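Local structure of TRAP dicarboxylate transporter, DctP subunit (Anaerococcus prevoti, 4N91) at residues H37-S40 / Q41-T45; S76-D79 / M80-T84; I134-S137 / T138-G141; A284-K287 / A288-G292. The protein binds D-glucuronate, as either the alpha or the beta anomer, and probably hands it on to a TRAP-type membrane transporter. One frame throughout, in Å; residues are numbered along the deposited sequence.

Interaction 1. Residues H37-S40 / Q41-T45; sequences HNQS and QNHPT. With BDP (beta-D-glucopyranuronic acid), chain C.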
loop_
_atom_site.group_PDB
_atom_site.type_symbol
_atom_site.label_atom_id
_atom_site.label_comp_id
_atom_site.label_asym_id
_atom_site.label_seq_id
_atom_site.Cartn_x
_atom_site.Cartn_y
_atom_site.Cartn_z
ATOM N N HIS A 37 -1.142 -8.575 -9.242
ATOM C CA HIS A 37 -1.555 -7.878 -8.044
ATOM C C HIS A 37 -2.450 -8.773 -7.186
ATOM O O HIS A 37 -2.818 -9.864 -7.622
ATOM C CB HIS A 37 -2.237 -6.555 -8.389
ATOM C CG HIS A 37 -3.576 -6.713 -9.033
ATOM N ND1 HIS A 37 -4.732 -6.821 -8.299
ATOM C CD2 HIS A 37 -3.946 -6.812 -10.331
ATOM C CE1 HIS A 37 -5.763 -6.959 -9.106
ATOM N NE2 HIS A 37 -5.313 -6.924 -10.346
ATOM N N ASN A 38 -2.743 -8.350 -5.958
ATOM C CA ASN A 38 -3.409 -9.208 -4.993
ATOM C C ASN A 38 -4.866 -8.865 -4.712
ATOM O O ASN A 38 -5.458 -9.393 -3.778
ATOM C CB ASN A 38 -2.625 -9.248 -3.683
ATOM C CG ASN A 38 -2.687 -7.952 -2.902
ATOM O OD1 ASN A 38 -3.265 -6.963 -3.338
ATOM N ND2 ASN A 38 -2.089 -7.968 -1.713
ATOM N N GLN A 39 -5.427 -7.963 -5.500
ATOM C CA GLN A 39 -6.793 -7.448 -5.296
ATOM C C GLN A 39 -7.798 -8.153 -6.184
ATOM O O GLN A 39 -7.456 -8.807 -7.167
ATOM C CB GLN A 39 -6.864 -5.947 -5.566
ATOM C CG GLN A 39 -5.827 -5.125 -4.784
ATOM C CD GLN A 39 -6.163 -4.932 -3.323
ATOM O OE1 GLN A 39 -7.085 -5.545 -2.759
ATOM N NE2 GLN A 39 -5.403 -4.062 -2.689
ATOM N N SER A 40 -9.068 -7.982 -5.852
ATOM C CA SER A 40 -10.118 -8.510 -6.690
ATOM C C SER A 40 -10.201 -7.784 -8.024
ATOM O O SER A 40 -9.653 -6.671 -8.212
ATOM C CB SER A 40 -11.450 -8.380 -5.977
ATOM O OG SER A 40 -11.998 -7.095 -6.127
ATOM N N GLN A 41 -10.945 -8.386 -8.944
ATOM C CA GLN A 41 -11.189 -7.781 -10.251
ATOM C C GLN A 41 -12.054 -6.518 -10.204
ATOM O O GLN A 41 -12.101 -5.781 -11.179
ATOM C CB GLN A 41 -11.811 -8.813 -11.177
ATOM C CG GLN A 41 -10.830 -9.887 -11.584
ATOM C CD GLN A 41 -11.453 -10.904 -12.502
ATOM O OE1 GLN A 41 -11.753 -10.611 -13.656
ATOM N NE2 GLN A 41 -11.676 -12.103 -11.984
ATOM N N ASN A 42 -12.715 -6.253 -9.080
ATOM C CA ASN A 42 -13.515 -5.040 -8.929
ATOM C C ASN A 42 -12.729 -3.869 -8.341
ATOM O O ASN A 42 -13.202 -2.740 -8.318
ATOM C CB ASN A 42 -14.704 -5.320 -8.025
ATOM C CG ASN A 42 -15.689 -6.280 -8.661
ATOM O OD1 ASN A 42 -16.034 -6.146 -9.838
ATOM N ND2 ASN A 42 -16.126 -7.259 -7.899
ATOM N N HIS A 43 -11.531 -4.153 -7.848
ATOM C CA HIS A 43 -10.777 -3.162 -7.094
ATOM C C HIS A 43 -10.163 -2.122 -8.055
ATOM O O HIS A 43 -9.779 -2.457 -9.156
ATOM C CB HIS A 43 -9.686 -3.927 -6.327
ATOM C CG HIS A 43 -8.916 -3.100 -5.350
ATOM N ND1 HIS A 43 -7.921 -2.240 -5.750
ATOM C CD2 HIS A 43 -8.960 -3.028 -4.001
ATOM C CE1 HIS A 43 -7.389 -1.657 -4.687
ATOM N NE2 HIS A 43 -8.002 -2.131 -3.611
ATOM N N PRO A 44 -10.047 -0.853 -7.625
ATOM C CA PRO A 44 -9.388 0.207 -8.419
ATOM C C PRO A 44 -8.077 -0.190 -9.084
ATOM O O PRO A 44 -7.770 0.234 -10.188
ATOM C CB PRO A 44 -9.157 1.295 -7.382
ATOM C CG PRO A 44 -10.361 1.166 -6.507
ATOM C CD PRO A 44 -10.502 -0.329 -6.327
ATOM N N THR A 45 -7.238 -0.926 -8.380
ATOM C CA THR A 45 -5.976 -1.391 -8.951
ATOM C C THR A 45 -6.142 -2.278 -10.154
ATOM O O THR A 45 -5.407 -2.143 -11.129
ATOM C CB THR A 45 -5.151 -2.066 -7.830
ATOM O OG1 THR A 45 -4.807 -1.061 -6.883
ATOM C CG2 THR A 45 -3.899 -2.739 -8.383
HETATM C C1 BDP C . -4.083 -2.879 0.984
HETATM C C2 BDP C . -3.029 -2.606 0.013
HETATM C C3 BDP C . -2.401 -3.888 -0.449
HETATM C C4 BDP C . -1.848 -4.620 0.648
HETATM C C5 BDP C . -2.898 -4.846 1.665
HETATM C C6 BDP C . -2.329 -5.497 2.951
HETATM O O2 BDP C . -3.809 -2.145 -1.161
HETATM O O3 BDP C . -1.370 -3.607 -1.452
HETATM O O4 BDP C . -1.264 -5.770 0.305
HETATM O O5 BDP C . -3.499 -3.572 2.086
HETATM O O6A BDP C . -1.720 -6.575 2.778
HETATM O O1 BDP C . -4.438 -1.606 1.581
HETATM O O6B BDP C . -2.694 -5.056 4.065
HETATM O O HOH W 1 -3.587 -2.295 -4.851
HETATM O O HOH W 2 -14.995 -7.868 -5.425
#
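The stacked pair Q39 and H43 belongs to the turn that starts helix 44-60 beside the sugar pocket. Q39 bends at chi2 (-76°), and this lays its amide over one face of the H43 imidazole. The two planes are 11° apart. CG of Q39 sits over the ring, 3.6 Å from its centroid, in a CH-pi contact. Further out, CD of Q39 lies 3.4 Å from NE2 of H43. CD of P44 meets the opposite face, so the ring is held between two residues. Its rotation is also fixed from the edge: H43 is the N-cap, and its ND1 accepts from T45 N at 3.0 Å in the ring plane. The turn itself is type I, S40 to H43, closed by H43 N to S40 O. S40 OG accepts from N42 N at 3.2 Å, an ST turn, and its hydroxyl also pairs with D222. ND1 of H37 accepts from Q39 N, and CG2 of T45 packs over the H37 ring, 4.0 Å from its CG. On the pocket side, ND2 of N38 donates to O4 of beta-D-glucuronate at 3.1 Å, and NE2 of Q39 comes within 2.9 Å of sugar O2. Both residues bind the alpha anomer as well. The loop runs from the end of strand 31-36 into helix 44-60. P44 and T45 rest on helix 256-290, while N38 touches Q77 and M80 of helix 77-86.

Interaction 2. Residues S76-D79 / M80-T84; sequences SQID and MVQLT. With BDP (beta-D-glucopyranuronic acid), chain C.
M80, a selenomethionine here, packs back over the first turn of helix 77-86. Its chain bends at chi3 (-80°), which curls CE round to 3.7 Å from CA of Q77. CG of M80 also lies against the carbonyl O of S76, and the same oxygen takes the backbone bond from M80 N. The methyl end thus lies along the backbone of the turn that carries Q77. D79 pairs with S76 at the helix start. Its N donates to OG of S76 at 3.3 Å, and its OD2 receives S76 N at 3.1 Å from above the carboxylate plane. Two bonds therefore tie the N-cap residue to D79, and D79 O goes on to accept from L83 N. The side chain of Q77 reaches into the sugar pocket. Beyond CG its chain is extended, and NE2 donates to O3 of the bound sugar at 3.0 Å. OE1 accepts from S95 N, so both ends of the amide are gripped and its flip is set. Replacing Q77 by a leucine would probably leave sugar O3 and S95 N without these partners. Further along, I78 O is shared by two donors of Q82. Backbone N and side-chain NE2 (3.3 Å) approach it from opposite faces. V81 and T84 pack on strands 91-95 and 242-247. The S76 and D79 pair is a capping box, here starting a helix whose first residue reaches the ligand in the cleft of a periplasmic-type binding protein.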
loop_
_atom_site.group_PDB
_atom_site.type_symbol
_atom_site.label_atom_id
_atom_site.label_comp_id
_atom_site.label_asym_id
_atom_site.label_seq_id
_atom_site.Cartn_x
_atom_site.Cartn_y
_atom_site.Cartn_z
ATOM N N SER A 76 1.187 -14.538 -3.149
ATOM C CA SER A 76 1.099 -13.427 -2.230
ATOM C C SER A 76 2.014 -12.294 -2.709
ATOM O O SER A 76 2.856 -12.481 -3.594
ATOM C CB SER A 76 1.578 -13.901 -0.859
ATOM O OG SER A 76 2.979 -14.123 -0.928
ATOM N N GLN A 77 1.854 -11.101 -2.153
ATOM C CA GLN A 77 2.661 -9.986 -2.601
ATOM C C GLN A 77 4.164 -10.262 -2.457
ATOM O O GLN A 77 4.973 -9.958 -3.346
ATOM C CB GLN A 77 2.277 -8.742 -1.807
ATOM C CG GLN A 77 2.147 -7.566 -2.611
ATOM C CD GLN A 77 1.564 -6.412 -1.829
ATOM O OE1 GLN A 77 2.137 -5.995 -0.842
ATOM N NE2 GLN A 77 0.461 -5.874 -2.297
ATOM N N ILE A 78 4.546 -10.854 -1.334
ATOM C CA ILE A 78 5.956 -11.231 -1.147
ATOM C C ILE A 78 6.449 -12.179 -2.238
ATOM O O ILE A 78 7.546 -11.964 -2.751
ATOM C CB ILE A 78 6.209 -11.875 0.237
ATOM C CG1 ILE A 78 6.531 -10.785 1.240
ATOM C CG2 ILE A 78 7.378 -12.846 0.167
ATOM C CD1 ILE A 78 7.936 -10.132 1.034
ATOM N N ASP A 79 5.645 -13.187 -2.595
ATOM C CA ASP A 79 5.888 -14.131 -3.713
ATOM C C ASP A 79 6.157 -13.287 -4.999
ATOM O O ASP A 79 7.149 -13.479 -5.715
ATOM C CB ASP A 79 4.642 -15.029 -4.024
ATOM C CG ASP A 79 4.395 -16.202 -3.026
ATOM O OD1 ASP A 79 5.274 -16.538 -2.186
ATOM O OD2 ASP A 79 3.255 -16.808 -3.105
HETATM N N MSE A 80 5.248 -12.352 -5.278
HETATM C CA MSE A 80 5.282 -11.589 -6.532
HETATM C C MSE A 80 6.489 -10.665 -6.623
HETATM O O MSE A 80 7.065 -10.524 -7.700
HETATM C CB MSE A 80 3.988 -10.785 -6.720
HETATM C CG MSE A 80 2.808 -11.665 -6.982
HETATM SE SE MSE A 80 1.236 -10.618 -7.535
HETATM C CE MSE A 80 0.662 -10.028 -5.755
ATOM N N VAL A 81 6.870 -10.020 -5.526
ATOM C CA VAL A 81 8.040 -9.144 -5.558
ATOM C C VAL A 81 9.270 -9.982 -5.944
ATOM O O VAL A 81 10.094 -9.554 -6.773
ATOM C CB VAL A 81 8.273 -8.430 -4.242
ATOM C CG1 VAL A 81 9.591 -7.632 -4.265
ATOM C CG2 VAL A 81 7.113 -7.496 -3.941
ATOM N N GLN A 82 9.379 -11.183 -5.369
ATOM C CA GLN A 82 10.506 -12.054 -5.683
ATOM C C GLN A 82 10.490 -12.528 -7.137
ATOM O O GLN A 82 11.550 -12.617 -7.770
ATOM C CB GLN A 82 10.579 -13.227 -4.684
ATOM C CG GLN A 82 10.912 -12.747 -3.278
ATOM C CD GLN A 82 10.869 -13.851 -2.249
ATOM O OE1 GLN A 82 11.908 -14.281 -1.734
ATOM N NE2 GLN A 82 9.657 -14.319 -1.936
ATOM N N LEU A 83 9.310 -12.795 -7.685
ATOM C CA LEU A 83 9.184 -13.165 -9.092
ATOM C C LEU A 83 9.537 -11.980 -9.985
ATOM O O LEU A 83 10.007 -12.159 -11.113
ATOM C CB LEU A 83 7.781 -13.632 -9.425
ATOM C CG LEU A 83 7.348 -14.939 -8.758
ATOM C CD1 LEU A 83 5.882 -15.226 -9.104
ATOM C CD2 LEU A 83 8.266 -16.081 -9.195
ATOM N N THR A 84 9.300 -10.772 -9.489
ATOM C CA THR A 84 9.631 -9.567 -10.273
ATOM C C THR A 84 11.140 -9.354 -10.272
ATOM O O THR A 84 11.723 -8.952 -11.281
ATOM C CB THR A 84 8.898 -8.331 -9.723
ATOM O OG1 THR A 84 7.485 -8.582 -9.746
ATOM C CG2 THR A 84 9.209 -7.105 -10.560
HETATM C C1 BDP C . -4.083 -2.879 0.984
HETATM C C2 BDP C . -3.029 -2.606 0.013
HETATM C C3 BDP C . -2.401 -3.888 -0.449
HETATM C C4 BDP C . -1.848 -4.620 0.648
HETATM C C5 BDP C . -2.898 -4.846 1.665
HETATM C C6 BDP C . -2.329 -5.497 2.951
HETATM O O2 BDP C . -3.809 -2.145 -1.161
HETATM O O3 BDP C . -1.370 -3.607 -1.452
HETATM O O4 BDP C . -1.264 -5.770 0.305
HETATM O O5 BDP C . -3.499 -3.572 2.086
HETATM O O6A BDP C . -1.720 -6.575 2.778
HETATM O O1 BDP C . -4.438 -1.606 1.581
HETATM O O6B BDP C . -2.694 -5.056 4.065
#

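Interaction 3. Residues I134-S137 / T138-G141; sequences IFES and TREG
E136 and R139 lean the same way from their CB atoms, with chi1 of -64° and -74°, and both chains then run extended. This brings the carboxylate flat over one face of the guanidinium, the planes 5° apart. CD of E136 lies 3.4 Å from NH2 of R139. OE2 of E136 is 3.6 Å from NH2, a long salt bridge. No N-H points at the oxygen, so the attraction is one of charge and stacking. NE of R139 has a second partner, the carboxylate of E144. A leucine in place of R139 would probably leave both E136 and E144 without their positive mate. Beneath the pair the backbone makes a type I turn, E136 to R139, with a weak bond from R139 N to E136 O. S137 closes back on the last turn of helix 128-135: its OG donates to I134 O at 2.8 Å, in the carbonyl plane, beside the bond from S137 N. One water bridges S137 O and E140 N. T138 OG1 is bonded to the indole of W106. The segment joins the end of helix 128-135 to strand 143-149, where E136 touches E144 and T138 touches F143.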
loop_
_atom_site.group_PDB
_atom_site.type_symbol
_atom_site.label_atom_id
_atom_site.label_comp_id
_atom_site.label_asym_id
_atom_site.label_seq_id
_atom_site.Cartn_x
_atom_site.Cartn_y
_atom_site.Cartn_z
ATOM N N ILE A 134 13.795 7.093 -4.316
ATOM C CA ILE A 134 13.264 5.960 -3.579
ATOM C C ILE A 134 12.943 4.824 -4.556
ATOM O O ILE A 134 13.369 3.681 -4.358
ATOM C CB ILE A 134 12.002 6.348 -2.795
ATOM C CG1 ILE A 134 12.264 7.574 -1.927
ATOM C CG2 ILE A 134 11.511 5.190 -1.930
ATOM C CD1 ILE A 134 13.279 7.358 -0.854
ATOM N N PHE A 135 12.211 5.158 -5.609
ATOM C CA PHE A 135 11.777 4.172 -6.607
ATOM C C PHE A 135 12.962 3.472 -7.291
ATOM O O PHE A 135 12.856 2.321 -7.709
ATOM C CB PHE A 135 10.905 4.837 -7.680
ATOM C CG PHE A 135 9.505 5.197 -7.226
ATOM C CD1 PHE A 135 9.109 5.055 -5.908
ATOM C CD2 PHE A 135 8.589 5.673 -8.145
ATOM C CE1 PHE A 135 7.817 5.387 -5.526
ATOM C CE2 PHE A 135 7.308 6.008 -7.758
ATOM C CZ PHE A 135 6.929 5.860 -6.469
ATOM N N GLU A 136 14.090 4.161 -7.396
ATOM C CA GLU A 136 15.278 3.626 -8.065
ATOM C C GLU A 136 16.246 2.919 -7.123
ATOM O O GLU A 136 17.260 2.394 -7.560
ATOM C CB GLU A 136 16.016 4.757 -8.789
ATOM C CG GLU A 136 15.204 5.364 -9.909
ATOM C CD GLU A 136 15.836 6.598 -10.519
ATOM O OE1 GLU A 136 16.989 6.934 -10.172
ATOM O OE2 GLU A 136 15.153 7.235 -11.353
ATOM N N SER A 137 15.926 2.899 -5.837
ATOM C CA SER A 137 16.852 2.425 -4.821
ATOM C C SER A 137 17.178 0.940 -4.934
ATOM O O SER A 137 18.243 0.497 -4.498
ATOM C CB SER A 137 16.280 2.736 -3.434
ATOM O OG SER A 137 15.149 1.944 -3.162
ATOM N N THR A 138 16.272 0.160 -5.518
ATOM C CA THR A 138 16.403 -1.286 -5.455
ATOM C C THR A 138 16.747 -1.906 -6.827
ATOM O O THR A 138 16.571 -3.092 -7.051
ATOM C CB THR A 138 15.175 -1.892 -4.764
ATOM O OG1 THR A 138 14.841 -1.067 -3.632
ATOM C CG2 THR A 138 15.487 -3.270 -4.246
ATOM N N ARG A 139 17.319 -1.099 -7.718
ATOM C CA ARG A 139 17.722 -1.591 -9.032
ATOM C C ARG A 139 18.662 -2.786 -8.929
ATOM O O ARG A 139 18.514 -3.755 -9.662
ATOM C CB ARG A 139 18.391 -0.476 -9.849
ATOM C CG ARG A 139 17.397 0.543 -10.368
ATOM C CD ARG A 139 18.088 1.841 -10.794
ATOM N NE ARG A 139 17.207 2.627 -11.655
ATOM C CZ ARG A 139 17.549 3.785 -12.223
ATOM N NH1 ARG A 139 18.755 4.302 -12.004
ATOM N NH2 ARG A 139 16.688 4.422 -13.006
ATOM N N GLU A 140 19.590 -2.742 -7.980
ATOM C CA GLU A 140 20.526 -3.850 -7.790
ATOM C C GLU A 140 19.819 -5.105 -7.272
ATOM O O GLU A 140 20.328 -6.207 -7.402
ATOM C CB GLU A 140 21.644 -3.447 -6.828
ATOM C CG GLU A 140 22.521 -2.316 -7.344
ATOM C CD GLU A 140 23.401 -2.736 -8.505
ATOM O OE1 GLU A 140 23.396 -3.938 -8.857
ATOM O OE2 GLU A 140 24.101 -1.861 -9.067
ATOM N N GLY A 141 18.633 -4.932 -6.697
ATOM C CA GLY A 141 17.824 -6.041 -6.248
ATOM C C GLY A 141 16.845 -6.533 -7.309
ATOM O O GLY A 141 16.068 -7.461 -7.069
HETATM O O HOH W 3 20.252 -0.681 -6.107
#

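Interaction 4. Residues A284-K287 / A288-G292; sequences AKEK and ASEMG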
loop_
_atom_site.group_PDB
_atom_site.type_symbol
_atom_site.label_atom_id
_atom_site.label_comp_id
_atom_site.label_asym_id
_atom_site.label_seq_id
_atom_site.Cartn_x
_atom_site.Cartn_y
_atom_site.Cartn_z
ATOM N N ALA A 284 -17.417 1.612 -0.484
ATOM C CA ALA A 284 -17.016 0.675 0.559
ATOM C C ALA A 284 -17.551 1.136 1.911
ATOM O O ALA A 284 -18.061 0.333 2.709
ATOM C CB ALA A 284 -15.521 0.534 0.598
ATOM N N LYS A 285 -17.470 2.426 2.174
ATOM C CA LYS A 285 -17.955 2.927 3.459
ATOM C C LYS A 285 -19.451 2.629 3.602
ATOM O O LYS A 285 -19.904 2.239 4.670
ATOM C CB LYS A 285 -17.720 4.423 3.605
ATOM C CG LYS A 285 -16.261 4.827 3.712
ATOM C CD LYS A 285 -16.169 6.338 3.813
ATOM C CE LYS A 285 -14.832 6.851 3.379
ATOM N NZ LYS A 285 -14.837 8.338 3.397
ATOM N N GLU A 286 -20.207 2.810 2.521
ATOM C CA GLU A 286 -21.650 2.606 2.558
ATOM C C GLU A 286 -21.988 1.123 2.735
ATOM O O GLU A 286 -22.846 0.750 3.554
ATOM C CB GLU A 286 -22.286 3.172 1.287
ATOM C CG GLU A 286 -23.703 2.658 1.001
ATOM C CD GLU A 286 -24.709 3.083 2.053
ATOM O OE1 GLU A 286 -24.387 3.988 2.854
ATOM O OE2 GLU A 286 -25.826 2.510 2.080
ATOM N N LYS A 287 -21.316 0.272 1.974
ATOM C CA LYS A 287 -21.545 -1.157 2.044
ATOM C C LYS A 287 -21.156 -1.697 3.435
ATOM O O LYS A 287 -21.862 -2.532 4.005
ATOM C CB LYS A 287 -20.781 -1.863 0.926
ATOM C CG LYS A 287 -20.747 -3.380 1.021
ATOM C CD LYS A 287 -22.010 -4.043 0.492
ATOM C CE LYS A 287 -21.995 -5.552 0.769
ATOM N NZ LYS A 287 -20.653 -6.175 0.520
ATOM N N ALA A 288 -20.054 -1.196 3.992
ATOM C CA ALA A 288 -19.656 -1.585 5.354
ATOM C C ALA A 288 -20.752 -1.229 6.366
ATOM O O ALA A 288 -21.122 -2.038 7.223
ATOM C CB ALA A 288 -18.343 -0.922 5.734
ATOM N N SER A 289 -21.295 -0.026 6.255
ATOM C CA SER A 289 -22.400 0.360 7.123
ATOM C C SER A 289 -23.558 -0.628 6.992
ATOM O O SER A 289 -24.120 -1.081 7.983
ATOM C CB SER A 289 -22.866 1.769 6.789
ATOM O OG SER A 289 -21.907 2.716 7.218
ATOM N N GLU A 290 -23.887 -0.997 5.761
ATOM C CA GLU A 290 -24.998 -1.894 5.520
ATOM C C GLU A 290 -24.728 -3.292 6.075
ATOM O O GLU A 290 -25.664 -3.985 6.465
ATOM C CB GLU A 290 -25.303 -1.971 4.023
ATOM C CG GLU A 290 -25.796 -0.668 3.432
ATOM C CD GLU A 290 -25.975 -0.749 1.920
ATOM O OE1 GLU A 290 -25.458 -1.703 1.300
ATOM O OE2 GLU A 290 -26.628 0.145 1.352
HETATM N N MSE A 291 -23.453 -3.682 6.128
HETATM C CA MSE A 291 -23.017 -4.965 6.670
HETATM C C MSE A 291 -23.029 -4.972 8.204
HETATM O O MSE A 291 -22.793 -6.005 8.825
HETATM C CB MSE A 291 -21.586 -5.277 6.220
HETATM C CG MSE A 291 -21.430 -5.688 4.799
HETATM SE SE MSE A 291 -19.504 -5.749 4.427
HETATM C CE MSE A 291 -19.036 -7.172 5.627
ATOM N N GLY A 292 -23.241 -3.818 8.821
ATOM C CA GLY A 292 -23.258 -3.745 10.271
ATOM C C GLY A 292 -21.983 -3.213 10.897
ATOM O O GLY A 292 -21.818 -3.248 12.115
#
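The side chain of E286 crosses that of E290, one helical turn on, and OE2 of E286 comes within 2.6 Å of OE2 of E290, very close for two acidic groups. The planes stand 82° to each other. E286 reaches across because its CG is anti to the backbone N and the chain then bends at chi2 (65°), whereas E290 runs extended. Such closeness would be expected to raise the pKa of at least one of them. NZ of K287 lies too far off to pair with E290, at 6.6 Å from its OE1. K287 instead crosses M291, a selenomethionine here. CE of K287 comes to 4.1 Å from CG of M291, and NZ lies as near to the selenium. A284 and A288 lie on the buried side. CB of A288 sits 3.3 Å from the carbonyl O of A284, and A288 also packs on F295 of strand 294-296. A284 touches M218 and T221 of helix 218-221, and T221 also meets K287 and M291. Regular backbone bonds run through the turn, from A288 N to A284 O up to M291 N to K287 O (2.9 Å). OG of S289 adds a weak, unsettled contact to K285 O. Then the helix stops. G292 has positive phi (101°), and its N returns to S289 O at 3.0 Å. At these backbone angles a CB would run into the carbonyl O of M291, so glycine suits the position. This is a Schellman motif, ending the long helix 256-290 just before strand 294-296.

Interactions 1 and 2 share the sugar pocket. They touch directly: ND2 of N38 lies 3.4 Å from NE2 of Q77, and the selenium of M80 is 3.6 Å from N of H37. Together they give the ligand three side chains, while R154, R175 and N215 supply further bonds. Interaction 3 lies beyond interaction 2, with nearest atoms about 6 Å apart, and away from the sugar. Interaction 4 is likewise outside the pocket; the side chain of A284 is about 11 Å from the ligand. It is tied to interaction 1 through helix 256-290, on which P44 rests. Interactions 3 and 4 lie on opposite sides of the chain's centre, their own centres 39 Å apart.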